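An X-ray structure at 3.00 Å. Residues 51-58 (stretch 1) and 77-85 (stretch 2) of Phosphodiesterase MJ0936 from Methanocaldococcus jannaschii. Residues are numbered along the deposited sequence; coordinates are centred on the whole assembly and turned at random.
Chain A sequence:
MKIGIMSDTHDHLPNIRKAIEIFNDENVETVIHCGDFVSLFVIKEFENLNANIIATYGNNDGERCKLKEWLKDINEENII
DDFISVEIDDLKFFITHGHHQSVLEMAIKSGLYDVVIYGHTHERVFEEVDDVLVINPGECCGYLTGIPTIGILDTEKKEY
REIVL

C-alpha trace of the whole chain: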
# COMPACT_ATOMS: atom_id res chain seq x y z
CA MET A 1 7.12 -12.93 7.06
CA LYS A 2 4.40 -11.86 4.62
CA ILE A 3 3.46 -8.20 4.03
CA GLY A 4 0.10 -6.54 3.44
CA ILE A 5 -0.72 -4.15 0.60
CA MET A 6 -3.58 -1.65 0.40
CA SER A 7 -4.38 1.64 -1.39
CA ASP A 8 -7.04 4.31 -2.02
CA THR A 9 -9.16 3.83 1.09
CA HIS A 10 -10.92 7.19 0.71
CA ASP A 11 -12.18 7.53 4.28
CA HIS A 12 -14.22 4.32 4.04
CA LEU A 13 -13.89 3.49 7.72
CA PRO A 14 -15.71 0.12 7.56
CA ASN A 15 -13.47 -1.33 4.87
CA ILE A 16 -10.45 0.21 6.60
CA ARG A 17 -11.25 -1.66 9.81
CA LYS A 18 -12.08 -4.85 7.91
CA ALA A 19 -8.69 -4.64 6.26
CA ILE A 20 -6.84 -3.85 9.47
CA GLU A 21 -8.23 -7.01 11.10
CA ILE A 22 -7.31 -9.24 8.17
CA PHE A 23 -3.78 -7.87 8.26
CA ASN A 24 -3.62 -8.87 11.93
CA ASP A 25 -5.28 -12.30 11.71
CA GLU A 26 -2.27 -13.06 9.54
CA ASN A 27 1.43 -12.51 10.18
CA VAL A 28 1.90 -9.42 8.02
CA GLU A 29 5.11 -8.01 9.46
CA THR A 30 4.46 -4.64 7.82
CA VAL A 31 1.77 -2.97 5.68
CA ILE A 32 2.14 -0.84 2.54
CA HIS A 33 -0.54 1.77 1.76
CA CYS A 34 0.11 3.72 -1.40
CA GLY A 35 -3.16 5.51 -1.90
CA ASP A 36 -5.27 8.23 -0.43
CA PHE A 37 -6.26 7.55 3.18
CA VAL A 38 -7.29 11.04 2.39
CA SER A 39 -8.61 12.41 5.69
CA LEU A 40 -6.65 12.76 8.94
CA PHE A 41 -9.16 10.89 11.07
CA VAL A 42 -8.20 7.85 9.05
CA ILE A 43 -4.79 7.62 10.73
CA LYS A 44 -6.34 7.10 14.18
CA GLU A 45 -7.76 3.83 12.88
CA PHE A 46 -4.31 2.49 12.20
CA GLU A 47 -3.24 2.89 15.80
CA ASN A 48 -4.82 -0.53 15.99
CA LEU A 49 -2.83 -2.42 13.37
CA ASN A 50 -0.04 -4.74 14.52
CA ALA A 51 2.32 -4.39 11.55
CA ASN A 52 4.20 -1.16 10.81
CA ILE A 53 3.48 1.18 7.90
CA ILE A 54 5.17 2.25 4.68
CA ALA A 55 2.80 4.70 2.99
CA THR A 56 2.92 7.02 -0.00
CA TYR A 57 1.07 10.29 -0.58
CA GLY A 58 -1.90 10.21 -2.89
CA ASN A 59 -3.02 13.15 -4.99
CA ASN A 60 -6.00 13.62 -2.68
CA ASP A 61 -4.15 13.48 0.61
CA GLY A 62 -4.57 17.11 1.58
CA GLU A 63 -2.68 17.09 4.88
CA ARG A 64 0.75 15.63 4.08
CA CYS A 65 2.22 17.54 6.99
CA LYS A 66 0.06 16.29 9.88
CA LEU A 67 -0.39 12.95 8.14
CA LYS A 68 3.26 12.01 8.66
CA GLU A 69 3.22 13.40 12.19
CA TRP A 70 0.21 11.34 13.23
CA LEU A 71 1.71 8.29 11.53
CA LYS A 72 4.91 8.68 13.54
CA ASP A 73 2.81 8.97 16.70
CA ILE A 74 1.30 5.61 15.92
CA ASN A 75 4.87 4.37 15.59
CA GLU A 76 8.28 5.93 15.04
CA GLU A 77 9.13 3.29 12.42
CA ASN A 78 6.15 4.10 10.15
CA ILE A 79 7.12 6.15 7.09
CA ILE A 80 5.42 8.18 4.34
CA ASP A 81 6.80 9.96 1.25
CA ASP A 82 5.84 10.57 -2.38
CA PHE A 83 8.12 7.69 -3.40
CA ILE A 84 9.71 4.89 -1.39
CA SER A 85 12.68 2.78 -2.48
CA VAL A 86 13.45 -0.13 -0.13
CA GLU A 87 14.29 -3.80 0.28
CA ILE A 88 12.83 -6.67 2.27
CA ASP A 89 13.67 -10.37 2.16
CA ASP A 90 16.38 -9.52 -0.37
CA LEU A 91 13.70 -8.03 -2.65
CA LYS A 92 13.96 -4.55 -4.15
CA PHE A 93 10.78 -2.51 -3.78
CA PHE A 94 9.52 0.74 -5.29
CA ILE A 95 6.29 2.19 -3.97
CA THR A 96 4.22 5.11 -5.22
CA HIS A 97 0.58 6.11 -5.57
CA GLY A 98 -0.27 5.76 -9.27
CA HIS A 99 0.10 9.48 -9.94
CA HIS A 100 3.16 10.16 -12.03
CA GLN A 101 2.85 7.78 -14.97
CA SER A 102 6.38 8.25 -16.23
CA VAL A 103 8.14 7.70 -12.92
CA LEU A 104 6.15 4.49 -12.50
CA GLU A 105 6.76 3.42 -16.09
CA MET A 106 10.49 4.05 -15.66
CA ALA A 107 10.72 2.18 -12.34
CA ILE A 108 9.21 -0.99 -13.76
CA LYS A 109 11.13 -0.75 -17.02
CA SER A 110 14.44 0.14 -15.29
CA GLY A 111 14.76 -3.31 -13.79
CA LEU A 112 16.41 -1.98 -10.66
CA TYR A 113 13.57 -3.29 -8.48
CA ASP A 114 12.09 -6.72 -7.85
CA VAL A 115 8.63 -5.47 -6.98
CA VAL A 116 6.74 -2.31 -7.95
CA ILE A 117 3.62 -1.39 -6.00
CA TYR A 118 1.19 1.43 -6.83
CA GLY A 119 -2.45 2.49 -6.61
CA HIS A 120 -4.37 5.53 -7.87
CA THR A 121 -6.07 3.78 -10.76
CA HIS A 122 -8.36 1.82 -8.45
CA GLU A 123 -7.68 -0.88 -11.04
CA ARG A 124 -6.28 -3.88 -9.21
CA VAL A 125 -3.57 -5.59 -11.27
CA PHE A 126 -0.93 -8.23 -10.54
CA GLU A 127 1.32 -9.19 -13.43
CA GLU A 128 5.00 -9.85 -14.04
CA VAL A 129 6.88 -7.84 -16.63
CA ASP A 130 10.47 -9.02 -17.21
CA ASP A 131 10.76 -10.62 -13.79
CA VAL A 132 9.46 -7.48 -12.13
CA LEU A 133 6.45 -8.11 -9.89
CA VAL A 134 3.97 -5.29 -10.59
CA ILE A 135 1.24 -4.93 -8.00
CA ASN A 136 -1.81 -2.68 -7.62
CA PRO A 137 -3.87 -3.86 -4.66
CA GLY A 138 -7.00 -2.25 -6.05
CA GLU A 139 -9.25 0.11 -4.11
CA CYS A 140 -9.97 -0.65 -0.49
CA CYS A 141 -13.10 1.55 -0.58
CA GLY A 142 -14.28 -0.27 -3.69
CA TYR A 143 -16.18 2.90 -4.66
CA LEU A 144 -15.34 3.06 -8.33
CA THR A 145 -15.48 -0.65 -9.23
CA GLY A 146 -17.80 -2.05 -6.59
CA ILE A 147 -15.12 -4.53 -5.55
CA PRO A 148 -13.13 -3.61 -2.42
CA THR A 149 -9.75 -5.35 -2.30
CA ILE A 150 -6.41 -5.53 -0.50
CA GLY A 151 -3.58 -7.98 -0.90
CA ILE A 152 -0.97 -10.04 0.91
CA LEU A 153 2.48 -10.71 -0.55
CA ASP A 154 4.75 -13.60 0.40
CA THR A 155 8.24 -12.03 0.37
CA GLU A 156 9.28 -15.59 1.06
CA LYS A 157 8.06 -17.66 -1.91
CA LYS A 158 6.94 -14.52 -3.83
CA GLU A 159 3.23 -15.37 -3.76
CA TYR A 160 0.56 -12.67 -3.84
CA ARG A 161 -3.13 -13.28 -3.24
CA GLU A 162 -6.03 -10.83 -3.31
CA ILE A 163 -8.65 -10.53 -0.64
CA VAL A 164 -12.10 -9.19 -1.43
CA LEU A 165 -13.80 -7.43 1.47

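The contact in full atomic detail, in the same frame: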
# COMPACT_ATOMS: atom_id res chain seq x y z
N ALA A 51 1.20 -4.71 12.42
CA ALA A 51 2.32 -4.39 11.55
C ALA A 51 2.64 -2.90 11.47
O ALA A 51 1.84 -2.06 11.88
CB ALA A 51 2.04 -4.93 10.17
N ASN A 52 3.81 -2.56 10.95
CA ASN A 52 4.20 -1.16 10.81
C ASN A 52 3.78 -0.67 9.43
O ASN A 52 3.35 -1.46 8.59
CB ASN A 52 5.71 -1.00 10.97
CG ASN A 52 6.48 -1.77 9.93
OD1 ASN A 52 6.36 -3.00 9.84
ND2 ASN A 52 7.26 -1.05 9.12
N ILE A 53 3.92 0.62 9.17
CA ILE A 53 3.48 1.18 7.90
C ILE A 53 4.49 1.89 7.01
O ILE A 53 5.35 2.64 7.47
CB ILE A 53 2.29 2.15 8.14
CG1 ILE A 53 1.17 1.43 8.90
CG2 ILE A 53 1.78 2.69 6.81
CD1 ILE A 53 0.03 2.32 9.31
N ILE A 54 4.35 1.63 5.71
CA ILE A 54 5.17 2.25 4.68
C ILE A 54 4.11 2.80 3.72
O ILE A 54 3.55 2.05 2.93
CB ILE A 54 6.05 1.23 3.90
CG1 ILE A 54 6.83 0.34 4.87
CG2 ILE A 54 7.01 1.97 2.99
CD1 ILE A 54 5.96 -0.64 5.65
N ALA A 55 3.82 4.09 3.82
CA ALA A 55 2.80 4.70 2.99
C ALA A 55 3.34 5.73 2.02
O ALA A 55 4.44 6.24 2.19
CB ALA A 55 1.74 5.32 3.88
N THR A 56 2.55 6.04 1.00
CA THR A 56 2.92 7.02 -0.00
C THR A 56 1.77 7.99 -0.17
O THR A 56 0.60 7.60 -0.08
CB THR A 56 3.22 6.36 -1.35
OG1 THR A 56 4.52 5.75 -1.29
CG2 THR A 56 3.20 7.38 -2.46
N TYR A 57 2.09 9.25 -0.42
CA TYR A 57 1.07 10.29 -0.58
C TYR A 57 0.27 10.14 -1.87
O TYR A 57 0.81 9.87 -2.94
CB TYR A 57 1.72 11.68 -0.55
CG TYR A 57 2.29 12.07 0.79
CD1 TYR A 57 1.47 12.15 1.92
CD2 TYR A 57 3.65 12.35 0.94
CE1 TYR A 57 2.00 12.50 3.16
CE2 TYR A 57 4.19 12.69 2.19
CZ TYR A 57 3.35 12.76 3.29
OH TYR A 57 3.87 13.08 4.53
N GLY A 58 -1.04 10.30 -1.74
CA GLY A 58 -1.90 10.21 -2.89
C GLY A 58 -2.12 11.63 -3.35
O GLY A 58 -1.70 12.55 -2.67
N GLU A 77 8.73 4.02 13.63
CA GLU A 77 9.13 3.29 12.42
C GLU A 77 8.34 3.70 11.17
O GLU A 77 8.93 3.97 10.13
CB GLU A 77 8.96 1.78 12.65
CG GLU A 77 9.73 1.24 13.84
CD GLU A 77 9.47 -0.25 14.08
OE1 GLU A 77 9.82 -1.07 13.20
OE2 GLU A 77 8.92 -0.59 15.15
N ASN A 78 7.01 3.74 11.28
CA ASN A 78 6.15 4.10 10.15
C ASN A 78 6.77 5.21 9.31
O ASN A 78 7.44 6.10 9.83
CB ASN A 78 4.78 4.54 10.66
CG ASN A 78 4.07 3.47 11.47
OD1 ASN A 78 4.26 2.27 11.25
ND2 ASN A 78 3.22 3.89 12.41
N ILE A 79 6.57 5.14 7.99
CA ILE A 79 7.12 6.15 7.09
C ILE A 79 6.25 6.48 5.88
O ILE A 79 5.62 5.60 5.30
CB ILE A 79 8.50 5.71 6.58
CG1 ILE A 79 8.45 4.25 6.13
CG2 ILE A 79 9.53 5.91 7.66
CD1 ILE A 79 9.71 3.77 5.47
N ILE A 80 6.22 7.75 5.48
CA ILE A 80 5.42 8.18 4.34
C ILE A 80 6.15 9.23 3.50
O ILE A 80 6.72 10.17 4.04
CB ILE A 80 4.05 8.73 4.82
CG1 ILE A 80 3.11 8.90 3.62
CG2 ILE A 80 4.23 10.06 5.53
CD1 ILE A 80 1.71 9.29 4.01
N ASP A 81 6.13 9.05 2.18
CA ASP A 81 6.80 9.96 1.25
C ASP A 81 6.18 9.76 -0.14
O ASP A 81 5.50 8.75 -0.37
CB ASP A 81 8.31 9.62 1.22
CG ASP A 81 9.14 10.58 0.36
OD1 ASP A 81 10.39 10.48 0.41
OD2 ASP A 81 8.57 11.42 -0.38
N ASP A 82 6.38 10.71 -1.04
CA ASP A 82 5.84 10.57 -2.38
C ASP A 82 6.29 9.27 -3.04
O ASP A 82 5.51 8.60 -3.71
CB ASP A 82 6.25 11.75 -3.24
CG ASP A 82 5.37 12.95 -3.03
OD1 ASP A 82 4.15 12.86 -3.31
OD2 ASP A 82 5.90 13.99 -2.59
N PHE A 83 7.57 8.93 -2.85
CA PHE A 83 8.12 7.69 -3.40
C PHE A 83 8.85 6.97 -2.28
O PHE A 83 9.24 7.60 -1.30
CB PHE A 83 9.08 7.99 -4.54
CG PHE A 83 8.53 8.95 -5.54
CD1 PHE A 83 8.60 10.32 -5.33
CD2 PHE A 83 7.90 8.48 -6.69
CE1 PHE A 83 8.05 11.22 -6.25
CE2 PHE A 83 7.35 9.38 -7.61
CZ PHE A 83 7.43 10.74 -7.39
N ILE A 84 9.02 5.66 -2.42
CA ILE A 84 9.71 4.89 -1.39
C ILE A 84 10.49 3.75 -2.01
O ILE A 84 9.90 2.81 -2.55
CB ILE A 84 8.74 4.27 -0.37
CG1 ILE A 84 8.11 5.37 0.50
CG2 ILE A 84 9.46 3.25 0.49
CD1 ILE A 84 9.04 6.00 1.49
N SER A 85 11.82 3.83 -1.95
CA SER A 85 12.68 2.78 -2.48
C SER A 85 13.21 2.00 -1.27
O SER A 85 13.78 2.59 -0.36
CB SER A 85 13.84 3.39 -3.27
OG SER A 85 14.59 2.39 -3.92
O HOH W 1 3.04 8.95 -5.21

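The parallel pairing of these two stretches begins with a side chain standing in for main chain. At the point where Ile-53 N needs an acceptor, the oxygen it meets is the side-chain carbonyl OD1 of Asn-78, 2.7 Å away, with an angle of 152° at the hydrogen. The loop residue Asn-78 thus extends the ladder by one rung before the strand that follows it has begun. Its CA-to-CB bond points sideways, but with chi1 in the m well the amide comes round so that OD1 reaches the neighbouring backbone, while ND2 is bonded elsewhere in the structure. An asparagine suits this place because its short side chain carries the same carbonyl chemistry as a peptide.

From there the regular parallel pattern takes over, in which one strand's alternate residues direct both N and O at the partner. Ile-79 N donates to Ile-53 O at 2.8 Å, and Ala-55 N then returns the favour to Ile-79 O, also at 2.8 Å. The next bond, from Asp-81 N to Ala-55 O, lengthens to 3.3 Å, and the weak bond from Tyr-57 N to Asp-81 O reaches 3.4 Å. The ladder is therefore tightest near its beginning and slackens toward Tyr-57. The strand axes nevertheless stay within 10° of parallel and approach to 4.7 Å. CA-H...O contacts supplement the conventional bonds, among them Ile-80 CA to Ala-55 O at 3.1 Å and Ile-54 CA to Ile-79 O at 3.4 Å.

Side chains alternate between the two faces of this small sheet. On the face carrying Ile-54 and Ile-79, CG2 of Ile-54 lies 4.1 Å from CD1 of Ile-79 and 3.7 Å from CG2 of Ile-84. Ile-84 belongs to the strand after the turn, and its CA-to-CB bond points back toward the first stretch, so a branched aliphatic residue here adds a further apolar partner to the same cluster. Thr-56 lies on this face too; its OG1 donates a weak hydrogen bond to Asp-81 O at 3.3 Å.

The face carrying Ala-55 and Ile-80 is buried. The small methyl of Ala-55 packs with its CB 3.8 Å from CG1 of Ile-80, and the longer side chain, extended with both chi angles in the t well, continues past it to the ring of Tyr-57. There Ile-80 CG1 sits over the ring face, 3.9 Å from the ring centroid and 14° off its normal, a good CH-pi geometry. The contact is snug: CD1 of Ile-80 comes to 3.3 Å from Tyr-57 CE1. Tyr-57 has more of its surface covered by the other stretch than any other residue, yet its OH is satisfied elsewhere in the structure, so an aromatic ring can be buried here without stranding its polar end.

Beyond the strands, a water oxygen lies 2.9 Å from Asp-82 O and 3.3 Å from Tyr-57 O, the latter at best a weak bond; it has more acceptors in reach than protons, so it need not serve both at once. Altogether the contact buries 673 Å², counting both sides.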